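Side-chain contact in N-acetylglucosamine-6-phosphate deacetylase (Thermotoga maritima, PDB 1O12), which probably removes the acetyl group from N-acetylglucosamine 6-phosphate, using one bound divalent metal ion: residues G291-E296 against G302-F307. Sequence-based numbering, arbitrary orientation.
Sequences GVPRLE and GSTLFF
Thr-304 and Gly-291 join the loop at the predicted substrate site to the edge of a small antiparallel sheet in this amidohydrolase TIM barrel. The loop holds Gly-302, a predicted substrate-binding residue close to Asp-267, the predicted proton donor/acceptor. Gly-291 leads into strand 292-294, which is paired to strand 285-289. Thr-304 OG1 donates to Gly-291 O at 2.7 Å. The hydroxyl approaches in the carbonyl plane, on a lone pair, with a C=O...donor angle of 123°. Thr-304 chi1 of 61° sets OG1 between the backbone N and the carbonyl carbon, and from there it meets the glycine oxygen. The methyl Thr-304 CG2 also lies beside that oxygen. A water accepts from Thr-304 N at 3.0 Å and gives a weak bond to Gly-291 O, so both the side chain and the backbone of Thr-304 are linked to this carbonyl.

Pro-293 supplies the van der Waals part of the contact. Its ring reaches the loop backbone with CG 3.7 Å from Gly-302 O and 3.9 Å from Ser-303 CA. Pro-293 CD lies 4.1 Å from Thr-304 CG2, where the proline ring and the threonine side chain run past one another, pointing opposite ways. Val-286 and Val-288 of strand 285-289 also touch the proline. Ser-303 OG accepts from Leu-305 N at 3.1 Å, forming an ST turn, and also bonds to Thr-266 O.

A valine in place of Thr-304 would probably remove the direct bond to Gly-291 O and leave the weak water bridge as the polar link between this position and that oxygen. The direct bond lies in the carbonyl plane, and the proline packs on Gly-302 and Ser-303, so the backbone at the predicted substrate site is tied to the sheet edge by both polar and apolar contacts.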
loop_
_atom_site.group_PDB
_atom_site.type_symbol
_atom_site.label_atom_id
_atom_site.label_comp_id
_atom_site.label_asym_id
_atom_site.label_seq_id
_atom_site.Cartn_x
_atom_site.Cartn_y
_atom_site.Cartn_z
ATOM N N GLY A 291 -7.831 11.470 26.452
ATOM C CA GLY A 291 -7.194 12.229 25.391
ATOM C C GLY A 291 -7.797 12.019 24.025
ATOM O O GLY A 291 -7.533 12.793 23.106
ATOM N N VAL A 292 -8.599 10.972 23.881
ATOM C CA VAL A 292 -9.232 10.682 22.608
ATOM C C VAL A 292 -10.600 11.349 22.535
ATOM O O VAL A 292 -11.540 10.966 23.235
ATOM C CB VAL A 292 -9.398 9.176 22.404
ATOM C CG1 VAL A 292 -9.971 8.899 21.009
ATOM C CG2 VAL A 292 -8.057 8.481 22.612
ATOM N N PRO A 293 -10.719 12.381 21.697
ATOM C CA PRO A 293 -12.015 13.039 21.597
ATOM C C PRO A 293 -12.872 12.385 20.520
ATOM O O PRO A 293 -12.417 12.144 19.397
ATOM C CB PRO A 293 -11.639 14.482 21.259
ATOM C CG PRO A 293 -10.448 14.302 20.362
ATOM C CD PRO A 293 -9.667 13.164 21.019
ATOM N N ARG A 294 -14.107 12.068 20.876
ATOM C CA ARG A 294 -15.030 11.486 19.914
ATOM C C ARG A 294 -16.472 11.978 20.092
ATOM O O ARG A 294 -16.850 12.491 21.144
ATOM C CB ARG A 294 -14.947 9.948 19.942
ATOM C CG ARG A 294 -14.697 9.298 21.298
ATOM C CD ARG A 294 -13.662 8.111 21.243
ATOM N NE ARG A 294 -13.762 7.295 20.032
ATOM C CZ ARG A 294 -12.878 6.371 19.647
ATOM N NH1 ARG A 294 -11.797 6.103 20.382
ATOM N NH2 ARG A 294 -13.051 5.740 18.488
ATOM N N LEU A 295 -17.248 11.893 19.021
ATOM C CA LEU A 295 -18.656 12.271 19.068
ATOM C C LEU A 295 -19.306 11.209 19.939
ATOM O O LEU A 295 -18.690 10.191 20.254
ATOM C CB LEU A 295 -19.295 12.217 17.670
ATOM C CG LEU A 295 -18.736 13.169 16.624
ATOM C CD1 LEU A 295 -19.664 13.180 15.404
ATOM C CD2 LEU A 295 -18.604 14.580 17.229
ATOM N N GLU A 296 -20.554 11.433 20.309
ATOM C CA GLU A 296 -21.269 10.473 21.141
ATOM C C GLU A 296 -21.369 9.119 20.427
ATOM O O GLU A 296 -21.252 8.060 21.051
ATOM C CB GLU A 296 -22.654 11.036 21.473
ATOM C CG GLU A 296 -22.600 12.424 22.172
ATOM C CD GLU A 296 -23.610 13.433 21.592
ATOM O OE1 GLU A 296 -24.837 13.163 21.668
ATOM O OE2 GLU A 296 -23.175 14.493 21.058
ATOM N N GLY A 302 -11.204 14.856 15.839
ATOM C CA GLY A 302 -9.952 15.592 15.924
ATOM C C GLY A 302 -8.994 14.836 16.833
ATOM O O GLY A 302 -9.101 13.617 16.937
ATOM N N SER A 303 -8.074 15.539 17.491
ATOM C CA SER A 303 -7.127 14.899 18.410
ATOM C C SER A 303 -6.686 15.881 19.485
ATOM O O SER A 303 -7.055 17.057 19.470
ATOM C CB SER A 303 -5.858 14.436 17.675
ATOM O OG SER A 303 -4.921 15.508 17.547
ATOM N N THR A 304 -5.882 15.392 20.414
ATOM C CA THR A 304 -5.333 16.255 21.467
ATOM C C THR A 304 -3.803 16.149 21.354
ATOM O O THR A 304 -3.061 16.463 22.270
ATOM C CB THR A 304 -5.818 15.832 22.882
ATOM O OG1 THR A 304 -5.382 14.497 23.171
ATOM C CG2 THR A 304 -7.334 15.886 22.945
ATOM N N LEU A 305 -3.361 15.720 20.177
ATOM C CA LEU A 305 -1.961 15.526 19.856
ATOM C C LEU A 305 -1.184 16.843 19.749
ATOM O O LEU A 305 -1.569 17.708 18.975
ATOM C CB LEU A 305 -1.890 14.769 18.529
ATOM C CG LEU A 305 -0.512 14.386 17.991
ATOM C CD1 LEU A 305 0.177 13.451 18.951
ATOM C CD2 LEU A 305 -0.677 13.740 16.639
ATOM N N PHE A 306 -0.115 17.004 20.531
ATOM C CA PHE A 306 0.719 18.209 20.438
ATOM C C PHE A 306 1.674 17.956 19.277
ATOM O O PHE A 306 2.130 16.831 19.096
ATOM C CB PHE A 306 1.536 18.456 21.713
ATOM C CG PHE A 306 0.742 19.030 22.859
ATOM C CD1 PHE A 306 -0.499 19.617 22.655
ATOM C CD2 PHE A 306 1.259 19.007 24.162
ATOM C CE1 PHE A 306 -1.211 20.171 23.718
ATOM C CE2 PHE A 306 0.542 19.563 25.231
ATOM C CZ PHE A 306 -0.687 20.142 25.003
ATOM N N PHE A 307 1.984 18.980 18.487
ATOM C CA PHE A 307 2.852 18.747 17.350
ATOM C C PHE A 307 4.119 18.035 17.778
ATOM O O PHE A 307 4.560 17.071 17.144
ATOM C CB PHE A 307 3.210 20.035 16.638
ATOM C CG PHE A 307 3.686 19.802 15.235
ATOM C CD1 PHE A 307 5.014 19.476 14.984
ATOM C CD2 PHE A 307 2.779 19.811 14.177
ATOM C CE1 PHE A 307 5.424 19.152 13.694
ATOM C CE2 PHE A 307 3.166 19.494 12.885
ATOM C CZ PHE A 307 4.490 19.160 12.636
HETATM O O HOH W 1 -5.872 12.405 20.264
#